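Local coordinates for protein multicopper oxidase (Arthrobacter sp. FB24, PDB 3GDC) that probably oxidises phenolic and related substrates at one copper and passes the electrons to a copper cluster that reduces dioxygen to water, as laccases do, at residues K55-N60 with A139-K144; A41-F46 with A83-H88; H202-I207 with I255-F260; D163-V168 with V197-H202. All coordinates share one frame; numbering follows the deposited sequence.

Contact 1: K55-N60 with A139-K144; sequences KGWSYN and APHIAK. With CU (copper (II) ion), chain D.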
# COMPACT_ATOMS: atom_id res chain seq x y z
N LYS A 55 3.75 13.31 -27.06
CA LYS A 55 4.49 12.47 -28.02
C LYS A 55 4.63 11.08 -27.41
O LYS A 55 5.51 10.84 -26.57
CB LYS A 55 5.86 13.08 -28.33
CG LYS A 55 5.82 14.54 -28.80
CD LYS A 55 7.10 14.94 -29.54
CE LYS A 55 7.21 14.26 -30.91
NZ LYS A 55 6.16 14.72 -31.87
N GLY A 56 3.73 10.19 -27.80
CA GLY A 56 3.66 8.86 -27.23
C GLY A 56 4.43 7.80 -28.00
O GLY A 56 4.74 7.96 -29.18
N TRP A 57 4.79 6.75 -27.27
CA TRP A 57 5.26 5.50 -27.83
C TRP A 57 4.14 4.52 -27.49
O TRP A 57 3.86 4.29 -26.31
CB TRP A 57 6.55 5.06 -27.16
CG TRP A 57 7.75 5.91 -27.44
CD1 TRP A 57 7.92 6.80 -28.47
CD2 TRP A 57 8.96 5.93 -26.68
NE1 TRP A 57 9.17 7.38 -28.39
CE2 TRP A 57 9.83 6.87 -27.31
CE3 TRP A 57 9.40 5.27 -25.53
CZ2 TRP A 57 11.11 7.15 -26.81
CZ3 TRP A 57 10.68 5.54 -25.05
CH2 TRP A 57 11.51 6.48 -25.68
N SER A 58 3.51 3.96 -28.51
CA SER A 58 2.30 3.18 -28.28
C SER A 58 2.31 1.85 -29.01
O SER A 58 2.87 1.74 -30.10
CB SER A 58 1.06 3.97 -28.72
OG SER A 58 1.07 4.18 -30.12
N TYR A 59 1.68 0.86 -28.41
CA TYR A 59 1.40 -0.39 -29.09
C TYR A 59 0.09 -0.25 -29.87
O TYR A 59 -0.97 0.01 -29.28
CB TYR A 59 1.25 -1.52 -28.07
CG TYR A 59 2.48 -1.86 -27.27
CD1 TYR A 59 3.65 -2.34 -27.88
CD2 TYR A 59 2.46 -1.78 -25.87
CE1 TYR A 59 4.77 -2.68 -27.13
CE2 TYR A 59 3.59 -2.13 -25.10
CZ TYR A 59 4.74 -2.58 -25.75
OH TYR A 59 5.84 -2.94 -25.00
N ASN A 60 0.17 -0.43 -31.19
CA ASN A 60 -0.99 -0.35 -32.09
C ASN A 60 -1.71 1.01 -32.06
O ASN A 60 -2.92 1.09 -32.29
CB ASN A 60 -1.99 -1.49 -31.82
CG ASN A 60 -1.49 -2.84 -32.33
OD1 ASN A 60 -0.41 -2.94 -32.90
ND2 ASN A 60 -2.29 -3.87 -32.12
N ALA A 139 11.98 4.30 -17.15
CA ALA A 139 10.86 5.22 -16.88
C ALA A 139 10.15 5.75 -18.14
O ALA A 139 8.94 5.57 -18.25
CB ALA A 139 11.27 6.38 -15.93
N PRO A 140 10.89 6.38 -19.08
CA PRO A 140 10.24 6.85 -20.30
C PRO A 140 9.66 5.73 -21.17
O PRO A 140 8.66 5.95 -21.83
CB PRO A 140 11.35 7.58 -21.06
CG PRO A 140 12.62 7.10 -20.47
CD PRO A 140 12.32 6.76 -19.05
N HIS A 141 10.28 4.56 -21.17
CA HIS A 141 9.79 3.46 -22.02
C HIS A 141 8.42 2.93 -21.57
O HIS A 141 7.62 2.54 -22.41
CB HIS A 141 10.84 2.36 -22.18
CG HIS A 141 11.90 2.71 -23.18
ND1 HIS A 141 11.79 2.39 -24.52
CD2 HIS A 141 13.06 3.39 -23.05
CE1 HIS A 141 12.85 2.84 -25.16
NE2 HIS A 141 13.64 3.45 -24.29
N ILE A 142 8.15 2.98 -20.27
CA ILE A 142 6.80 2.66 -19.78
C ILE A 142 5.92 3.93 -19.86
O ILE A 142 4.81 3.89 -20.40
CB ILE A 142 6.81 2.08 -18.35
CG1 ILE A 142 7.61 0.76 -18.30
CG2 ILE A 142 5.38 1.81 -17.84
CD1 ILE A 142 7.86 0.23 -16.89
N ALA A 143 6.44 5.04 -19.34
CA ALA A 143 5.64 6.27 -19.21
C ALA A 143 5.19 6.89 -20.54
O ALA A 143 4.14 7.55 -20.60
CB ALA A 143 6.41 7.31 -18.38
N LYS A 144 5.96 6.67 -21.60
CA LYS A 144 5.58 7.19 -22.92
C LYS A 144 4.39 6.46 -23.56
O LYS A 144 3.86 6.93 -24.56
CB LYS A 144 6.78 7.26 -23.87
CG LYS A 144 7.86 8.25 -23.43
CD LYS A 144 7.75 9.59 -24.11
CE LYS A 144 8.31 9.55 -25.52
NZ LYS A 144 8.19 10.88 -26.18
CU CU D . 10.52 0.82 -25.27
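Lys144 NZ reaches back to the backbone of the neighbouring strand and gives its hydrogen bond to Lys55 O at 2.7 Å, coming in tilted 31° from the carbonyl plane. The contact lies beside the mononuclear copper site of the first cupredoxin domain, where His141, on helix 138-143, binds the metal together with His88 and Cys133. A second bond runs the other way: Trp57 N donates to Lys144 O at 2.9 Å, from above the plane of that carbonyl. Lys144 is thus held to the strand through both its backbone oxygen and its ammonium group, and the indole lies against the chain in between. The lysine is bent at chi2 and chi3, and the chi3 turn (-79°) brings CE over the five-membered ring of Trp57, 3.7 Å from its centroid, a CH-pi contact. NZ stands over the same ring face at 4.6 Å from the centroid, close enough for a cation-pi interaction. Lower down the chain, Lys144 CB packs on Trp57 CE3 and CD2. Lys55 sends its own ammonium group elsewhere, into a salt bridge with Asp45. The far rim of the indole meets the copper ligand. The six-membered ring of Trp57 and the imidazole of His141 lie obliquely, planes at 45°; the tryptophan packs directly against a first-shell residue. His141 ND1 binds copper at 2.2 Å, while Trp57 CZ3 sits 3.3 Å above the centre of the same imidazole.

Contact 2: A41-F46 with A83-H88; sequences AVDKDF and AGAHPH. With CU (copper (II) ion), chain D.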
# COMPACT_ATOMS: atom_id res chain seq x y z
N ALA A 41 4.90 -1.47 -32.25
CA ALA A 41 5.25 -0.25 -31.52
C ALA A 41 5.34 0.91 -32.51
O ALA A 41 6.04 0.84 -33.52
CB ALA A 41 6.55 -0.41 -30.72
N VAL A 42 4.58 1.97 -32.25
CA VAL A 42 4.50 3.10 -33.18
C VAL A 42 4.57 4.41 -32.41
O VAL A 42 3.92 4.56 -31.37
CB VAL A 42 3.20 3.09 -34.05
CG1 VAL A 42 3.12 1.84 -34.90
CG2 VAL A 42 1.95 3.21 -33.20
N ASP A 43 5.35 5.35 -32.93
CA ASP A 43 5.43 6.68 -32.35
C ASP A 43 4.23 7.47 -32.86
O ASP A 43 3.97 7.50 -34.06
CB ASP A 43 6.74 7.36 -32.76
CG ASP A 43 7.98 6.57 -32.32
OD1 ASP A 43 7.87 5.72 -31.40
OD2 ASP A 43 9.06 6.80 -32.91
N LYS A 44 3.48 8.07 -31.94
CA LYS A 44 2.21 8.72 -32.27
C LYS A 44 1.95 9.86 -31.31
O LYS A 44 2.16 9.71 -30.11
CB LYS A 44 1.07 7.70 -32.19
CG LYS A 44 -0.31 8.24 -32.60
CD LYS A 44 -1.29 7.11 -32.87
CE LYS A 44 -2.67 7.66 -33.21
NZ LYS A 44 -3.74 6.61 -33.16
N ASP A 45 1.49 10.98 -31.85
CA ASP A 45 1.05 12.12 -31.04
C ASP A 45 -0.40 11.94 -30.61
O ASP A 45 -1.24 11.50 -31.41
CB ASP A 45 1.17 13.43 -31.83
CG ASP A 45 2.61 13.85 -32.04
OD1 ASP A 45 3.53 13.24 -31.45
OD2 ASP A 45 2.82 14.83 -32.80
N PHE A 46 -0.68 12.30 -29.36
CA PHE A 46 -2.02 12.23 -28.78
C PHE A 46 -2.33 13.56 -28.11
O PHE A 46 -1.51 14.09 -27.35
CB PHE A 46 -2.09 11.12 -27.73
CG PHE A 46 -1.78 9.74 -28.27
CD1 PHE A 46 -2.77 8.98 -28.87
CD2 PHE A 46 -0.49 9.21 -28.16
CE1 PHE A 46 -2.49 7.68 -29.36
CE2 PHE A 46 -0.20 7.93 -28.65
CZ PHE A 46 -1.20 7.16 -29.24
N ALA A 83 8.06 -0.49 -35.08
CA ALA A 83 8.02 0.54 -36.11
C ALA A 83 8.37 1.93 -35.55
O ALA A 83 8.18 2.94 -36.22
CB ALA A 83 6.65 0.56 -36.80
N GLY A 84 8.88 1.96 -34.32
CA GLY A 84 9.34 3.20 -33.68
C GLY A 84 10.78 3.57 -34.01
O GLY A 84 11.48 2.84 -34.70
N ALA A 85 11.21 4.72 -33.50
CA ALA A 85 12.57 5.23 -33.74
C ALA A 85 13.59 4.69 -32.75
O ALA A 85 14.79 4.87 -32.93
CB ALA A 85 12.57 6.76 -33.71
N HIS A 86 13.09 4.05 -31.69
CA HIS A 86 13.94 3.57 -30.59
C HIS A 86 13.76 2.07 -30.42
O HIS A 86 12.72 1.52 -30.79
CB HIS A 86 13.57 4.29 -29.28
CG HIS A 86 13.57 5.78 -29.39
ND1 HIS A 86 12.50 6.50 -29.90
CD2 HIS A 86 14.51 6.70 -29.06
CE1 HIS A 86 12.78 7.79 -29.87
NE2 HIS A 86 13.99 7.94 -29.37
N PRO A 87 14.78 1.39 -29.84
CA PRO A 87 14.58 -0.04 -29.55
C PRO A 87 13.50 -0.20 -28.48
O PRO A 87 13.36 0.66 -27.61
CB PRO A 87 15.94 -0.47 -28.98
CG PRO A 87 16.53 0.79 -28.43
CD PRO A 87 16.12 1.84 -29.43
N HIS A 88 12.75 -1.29 -28.57
CA HIS A 88 11.67 -1.57 -27.62
C HIS A 88 11.58 -3.08 -27.40
O HIS A 88 12.18 -3.88 -28.14
CB HIS A 88 10.31 -1.06 -28.16
CG HIS A 88 10.23 0.42 -28.32
ND1 HIS A 88 10.32 1.30 -27.26
CD2 HIS A 88 10.03 1.19 -29.43
CE1 HIS A 88 10.22 2.54 -27.71
NE2 HIS A 88 10.03 2.50 -29.02
CU CU D . 10.52 0.82 -25.27
O HOH W 1 6.75 5.11 -35.35
O HOH W 2 10.33 4.90 -30.56
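Ala83 begins the run with a backbone bond, its N donating to Ala41 O at 2.9 Å as the chain leaves strand 75-82 of the cupredoxin fold and enters the loop that carries copper ligand His88. Its carbonyl works too: Ala83 O accepts from a water that in turn accepts from Asp43 N, tying the start of the loop to strand 33-49. Gly84 follows, its CA lying against the carboxylate of Asp43, 3.7 Å from OD1, while its N is taken by Asn82 OD1. At Ala85 the backbone turns its N-H to that carboxylate, and Asp43 OD2 accepts it at 3.0 Å on the syn side, 27° out of the carboxylate plane. Asp43 CG is anti to its carbonyl carbon (chi1 -59°), beside the backbone N. His86 brings ND1 to within 2.8 Å of a second, better-connected water, which lies in the plane of the ring at its edge. That water donates to Asp43 OD1 at 2.7 Å. His88 completes the walk: its CD2 packs on Ala41 CB, and its ring stands edge-to-face with Trp57. Asp43 is linked to the copper ligand through this second water, and the link probably helps fix the rotation of the imidazole and may polarise it. The two ring nitrogens divide the work: His88 ND1 binds copper at 2.1 Å, and His88 NE2 donates to the water at 2.9 Å, in the ring plane.

Contact 3: H202-I207 with I255-F260; sequences HELVRI and ILELRF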
# COMPACT_ATOMS: atom_id res chain seq x y z
N HIS A 202 -28.30 -3.30 -10.38
CA HIS A 202 -28.33 -4.68 -9.88
C HIS A 202 -27.45 -5.68 -10.64
O HIS A 202 -27.21 -6.79 -10.15
CB HIS A 202 -29.78 -5.23 -9.77
CG HIS A 202 -30.68 -4.40 -8.91
ND1 HIS A 202 -30.41 -4.10 -7.60
CD2 HIS A 202 -31.87 -3.80 -9.20
CE1 HIS A 202 -31.38 -3.35 -7.10
NE2 HIS A 202 -32.28 -3.15 -8.06
N GLU A 203 -26.98 -5.30 -11.83
CA GLU A 203 -26.18 -6.20 -12.67
C GLU A 203 -24.78 -6.41 -12.11
O GLU A 203 -24.21 -5.51 -11.49
CB GLU A 203 -26.06 -5.66 -14.09
CG GLU A 203 -27.27 -5.93 -14.98
CD GLU A 203 -26.91 -5.92 -16.46
OE1 GLU A 203 -25.90 -5.27 -16.83
OE2 GLU A 203 -27.64 -6.57 -17.25
N LEU A 204 -24.21 -7.59 -12.33
CA LEU A 204 -22.84 -7.84 -11.87
C LEU A 204 -21.80 -7.20 -12.79
O LEU A 204 -21.62 -7.62 -13.94
CB LEU A 204 -22.58 -9.34 -11.74
CG LEU A 204 -21.21 -9.71 -11.15
CD1 LEU A 204 -21.04 -9.15 -9.74
CD2 LEU A 204 -21.07 -11.23 -11.14
N VAL A 205 -21.12 -6.18 -12.26
CA VAL A 205 -20.08 -5.47 -13.00
C VAL A 205 -18.72 -5.98 -12.52
O VAL A 205 -18.48 -6.06 -11.32
CB VAL A 205 -20.20 -3.94 -12.78
CG1 VAL A 205 -19.01 -3.19 -13.43
CG2 VAL A 205 -21.54 -3.42 -13.31
N ARG A 206 -17.85 -6.36 -13.46
CA ARG A 206 -16.53 -6.88 -13.14
C ARG A 206 -15.48 -6.00 -13.84
O ARG A 206 -15.47 -5.89 -15.07
CB ARG A 206 -16.38 -8.36 -13.59
CG ARG A 206 -15.00 -8.96 -13.39
CD ARG A 206 -14.98 -10.49 -13.67
NE ARG A 206 -15.84 -11.21 -12.73
CZ ARG A 206 -16.62 -12.24 -13.05
NH1 ARG A 206 -16.66 -12.70 -14.29
NH2 ARG A 206 -17.38 -12.81 -12.11
N ILE A 207 -14.62 -5.39 -13.04
CA ILE A 207 -13.62 -4.48 -13.57
C ILE A 207 -12.22 -5.05 -13.36
O ILE A 207 -11.86 -5.41 -12.24
CB ILE A 207 -13.70 -3.09 -12.87
CG1 ILE A 207 -15.12 -2.51 -12.96
CG2 ILE A 207 -12.66 -2.12 -13.46
CD1 ILE A 207 -15.35 -1.29 -12.02
N ILE A 255 -9.14 -7.56 -9.71
CA ILE A 255 -10.51 -7.52 -10.18
C ILE A 255 -11.40 -6.92 -9.10
O ILE A 255 -11.28 -7.28 -7.92
CB ILE A 255 -11.03 -8.93 -10.54
CG1 ILE A 255 -10.15 -9.53 -11.65
CG2 ILE A 255 -12.50 -8.87 -10.95
CD1 ILE A 255 -10.46 -11.00 -11.98
N LEU A 256 -12.27 -6.00 -9.51
CA LEU A 256 -13.33 -5.49 -8.63
C LEU A 256 -14.66 -6.03 -9.13
O LEU A 256 -14.92 -6.03 -10.34
CB LEU A 256 -13.40 -3.96 -8.61
CG LEU A 256 -12.30 -2.96 -8.96
CD1 LEU A 256 -12.53 -1.68 -8.17
CD2 LEU A 256 -10.87 -3.44 -8.78
N GLU A 257 -15.51 -6.47 -8.21
CA GLU A 257 -16.85 -6.93 -8.55
C GLU A 257 -17.89 -6.20 -7.73
O GLU A 257 -17.77 -6.12 -6.50
CB GLU A 257 -16.99 -8.44 -8.33
CG GLU A 257 -16.08 -9.28 -9.22
CD GLU A 257 -16.47 -10.76 -9.23
OE1 GLU A 257 -17.41 -11.13 -8.50
OE2 GLU A 257 -15.83 -11.53 -9.98
N LEU A 258 -18.90 -5.66 -8.40
CA LEU A 258 -20.01 -5.05 -7.68
C LEU A 258 -21.33 -5.06 -8.44
O LEU A 258 -21.37 -5.30 -9.64
CB LEU A 258 -19.65 -3.62 -7.25
CG LEU A 258 -19.55 -2.51 -8.30
CD1 LEU A 258 -19.51 -1.19 -7.55
CD2 LEU A 258 -18.30 -2.66 -9.15
N ARG A 259 -22.42 -4.81 -7.70
CA ARG A 259 -23.73 -4.56 -8.28
C ARG A 259 -24.20 -3.21 -7.73
O ARG A 259 -24.22 -3.03 -6.51
CB ARG A 259 -24.73 -5.65 -7.88
CG ARG A 259 -24.29 -7.06 -8.21
CD ARG A 259 -25.27 -8.09 -7.66
NE ARG A 259 -24.90 -9.46 -8.05
CZ ARG A 259 -25.32 -10.07 -9.16
NH1 ARG A 259 -26.15 -9.46 -10.00
NH2 ARG A 259 -24.93 -11.32 -9.42
N PHE A 260 -24.55 -2.28 -8.61
CA PHE A 260 -25.00 -0.95 -8.19
C PHE A 260 -26.47 -1.02 -7.77
O PHE A 260 -27.33 -1.31 -8.61
CB PHE A 260 -24.85 0.05 -9.33
CG PHE A 260 -23.42 0.40 -9.66
CD1 PHE A 260 -22.85 1.56 -9.15
CD2 PHE A 260 -22.67 -0.40 -10.51
CE1 PHE A 260 -21.53 1.91 -9.46
CE2 PHE A 260 -21.35 -0.06 -10.83
CZ PHE A 260 -20.78 1.09 -10.31
O HOH W 3 -24.76 -2.99 -11.32
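In the second cupredoxin domain, Val205 and Ile207 pair with Leu258 and Leu256 as adjacent antiparallel strands of one sheet of the sandwich, the axes of these short segments 4.7 Å apart. Both are hydrogen-bonded pairs, with bonds such as Val205 N to Leu258 O at 2.8 Å; Arg206 and Glu257 form the non-hydrogen-bonded pair between them. Those two side chains run side by side on the other face from the aliphatic ones and close a salt bridge. The guanidinium approaches side-on, NE at 2.8 Å and NH2 at 2.9 Å from the single oxygen Glu257 OE2, both from the same face of the carboxylate. A bend at chi3 (-63°) swings Arg206 NE into place, and NH2 also donates to Pro159 O. Towards His202 and Phe260, a water bridges Glu203 O and Phe260 N, and His202 N donates to Phe260 O at 2.8 Å. Arg259 reaches across to the other segment: its NH1 meets His202 O at 2.9 Å, in the guanidinium plane, while Leu204 CB lies over one face of the group, toward its rim. On the aliphatic side, Val205 CG2 meets the edge of the Phe260 ring. The pair sits inside the sheet, with strand 163-172 next to 205-211 and strand 228-232 next to 253-258; Met165 and Met167 lie against Ile207, and Phe228 and Tyr230 against Leu256.

Contact 4: D163-V168 with V197-H202; sequences DEMVMV and VKVKQH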
# COMPACT_ATOMS: atom_id res chain seq x y z
N ASP A 163 -21.46 -7.30 -17.05
CA ASP A 163 -20.73 -6.22 -17.74
C ASP A 163 -19.27 -6.27 -17.30
O ASP A 163 -18.95 -5.93 -16.17
CB ASP A 163 -21.36 -4.86 -17.40
CG ASP A 163 -20.84 -3.71 -18.30
OD1 ASP A 163 -19.91 -3.91 -19.11
OD2 ASP A 163 -21.40 -2.59 -18.18
N GLU A 164 -18.38 -6.70 -18.19
CA GLU A 164 -16.96 -6.81 -17.87
C GLU A 164 -16.19 -5.70 -18.55
O GLU A 164 -16.45 -5.36 -19.72
CB GLU A 164 -16.42 -8.17 -18.28
CG GLU A 164 -15.08 -8.56 -17.65
CD GLU A 164 -14.85 -10.06 -17.69
OE1 GLU A 164 -15.76 -10.76 -18.20
OE2 GLU A 164 -13.79 -10.54 -17.23
N MET A 165 -15.26 -5.11 -17.82
CA MET A 165 -14.51 -3.97 -18.34
C MET A 165 -13.07 -3.94 -17.82
O MET A 165 -12.72 -4.67 -16.88
CB MET A 165 -15.23 -2.66 -18.02
CG MET A 165 -15.68 -2.52 -16.60
SD MET A 165 -16.68 -1.02 -16.34
CE MET A 165 -18.23 -1.50 -17.05
N VAL A 166 -12.25 -3.13 -18.48
CA VAL A 166 -10.85 -2.93 -18.12
C VAL A 166 -10.57 -1.45 -17.90
O VAL A 166 -11.00 -0.59 -18.67
CB VAL A 166 -9.85 -3.58 -19.15
CG1 VAL A 166 -10.05 -3.05 -20.57
CG2 VAL A 166 -8.40 -3.42 -18.70
N MET A 167 -9.84 -1.17 -16.83
CA MET A 167 -9.45 0.19 -16.48
C MET A 167 -7.95 0.25 -16.18
O MET A 167 -7.48 -0.32 -15.18
CB MET A 167 -10.24 0.67 -15.25
CG MET A 167 -11.71 0.88 -15.56
SD MET A 167 -12.54 1.69 -14.18
CE MET A 167 -14.15 2.00 -14.95
N VAL A 168 -7.22 0.95 -17.04
CA VAL A 168 -5.78 1.13 -16.85
C VAL A 168 -5.53 2.56 -16.37
O VAL A 168 -5.87 3.54 -17.06
CB VAL A 168 -4.98 0.83 -18.14
CG1 VAL A 168 -3.48 1.00 -17.88
CG2 VAL A 168 -5.29 -0.59 -18.68
N VAL A 197 -19.44 6.02 -17.47
CA VAL A 197 -19.52 4.57 -17.71
C VAL A 197 -20.95 4.08 -17.50
O VAL A 197 -21.46 4.12 -16.38
CB VAL A 197 -18.57 3.81 -16.77
CG1 VAL A 197 -18.60 2.31 -17.08
CG2 VAL A 197 -17.16 4.35 -16.88
N LYS A 198 -21.60 3.62 -18.56
CA LYS A 198 -23.00 3.18 -18.46
C LYS A 198 -23.12 1.73 -17.97
O LYS A 198 -22.61 0.80 -18.61
CB LYS A 198 -23.74 3.37 -19.79
CG LYS A 198 -23.82 4.83 -20.24
CD LYS A 198 -24.65 4.98 -21.53
CE LYS A 198 -24.85 6.45 -21.88
NZ LYS A 198 -25.76 6.65 -23.06
N VAL A 199 -23.80 1.55 -16.84
CA VAL A 199 -24.06 0.23 -16.26
C VAL A 199 -25.54 0.10 -15.86
O VAL A 199 -26.25 1.10 -15.78
CB VAL A 199 -23.16 -0.06 -15.02
CG1 VAL A 199 -21.65 -0.07 -15.40
CG2 VAL A 199 -23.45 0.94 -13.89
N LYS A 200 -25.99 -1.12 -15.60
CA LYS A 200 -27.39 -1.36 -15.24
C LYS A 200 -27.54 -1.67 -13.75
O LYS A 200 -26.77 -2.44 -13.20
CB LYS A 200 -27.96 -2.50 -16.08
CG LYS A 200 -28.11 -2.17 -17.55
CD LYS A 200 -28.37 -3.42 -18.38
CE LYS A 200 -27.94 -3.19 -19.83
NZ LYS A 200 -28.16 -4.40 -20.67
N GLN A 201 -28.56 -1.08 -13.12
CA GLN A 201 -28.87 -1.35 -11.72
C GLN A 201 -28.95 -2.86 -11.46
O GLN A 201 -29.56 -3.60 -12.24
CB GLN A 201 -30.20 -0.68 -11.35
CG GLN A 201 -30.53 -0.64 -9.87
CD GLN A 201 -31.91 -0.03 -9.60
OE1 GLN A 201 -32.67 0.27 -10.53
NE2 GLN A 201 -32.24 0.13 -8.32
N HIS A 202 -28.30 -3.30 -10.38
CA HIS A 202 -28.33 -4.68 -9.88
C HIS A 202 -27.45 -5.68 -10.64
O HIS A 202 -27.21 -6.79 -10.15
CB HIS A 202 -29.78 -5.23 -9.77
CG HIS A 202 -30.68 -4.40 -8.91
ND1 HIS A 202 -30.41 -4.10 -7.60
CD2 HIS A 202 -31.87 -3.80 -9.20
CE1 HIS A 202 -31.38 -3.35 -7.10
NE2 HIS A 202 -32.28 -3.15 -8.06
O HOH W 4 -24.33 -3.22 -16.44
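Strands 163-168 and 197-200 run nearly antiparallel, at 155°, with the axes of these short segments 9.2 Å apart, so Met165 and Val197 meet by side chain across the two sheets of the second cupredoxin sandwich. The first strand belongs to one sheet and the second is an outermost strand of the other. Met165 and Val197 reach toward each other tip to tip, CE standing 3.8 Å from CG1. Met165 CG takes the crowded position between backbone N and carbonyl carbon (chi1 48°), and a bend at chi3 (77°) carries CE to where it also touches Val199 CG1 at 4.1 Å, the two side chains crossing at about a right angle. Further along, Met167 CE lies 4.3 Å from Val197 CG2. Leu17 of helix 13-18 packs on Met165, Met167 and Val197, while Phe284 supports both valines from within their own sheet. Towards the start of the first strand the contact turns polar. Asp163 OD2 lies 3.8 Å from Val199 CG1 and accepts a weak bond from a water that is held more firmly by Lys200 N at 2.8 Å; the carboxylate's other oxygen, OD1, forms a salt bridge with Arg18. Direct attraction between the segments is therefore mainly dispersion between methionine methyls and valine branches, and the aspartate lies at the edge of this apolar layer, its charge probably balanced by Arg18.

In the fold
Contacts 1 and 2 share one copper. Their centres are about 7 Å apart, their segments alternate along the chain, and strands 33-49 and 52-59 are neighbours in one sheet, bonded by Ser58 O and Val42 N at 2.8 Å. Each contact supplies a histidine to the metal, His141 ND1 and His88 ND1 being 3.3 Å apart. Contacts 3 and 4 form a second pair, with centres about 7 Å apart, in the other cupredoxin domain: they share His202, and Arg206 O lies 2.9 Å from Met165 N. The two pairs lie on opposite sides of the chain's centre, contacts 1 and 3 about 31 Å apart between centres, and the side chain of Phe260 is about 11 Å from another copper.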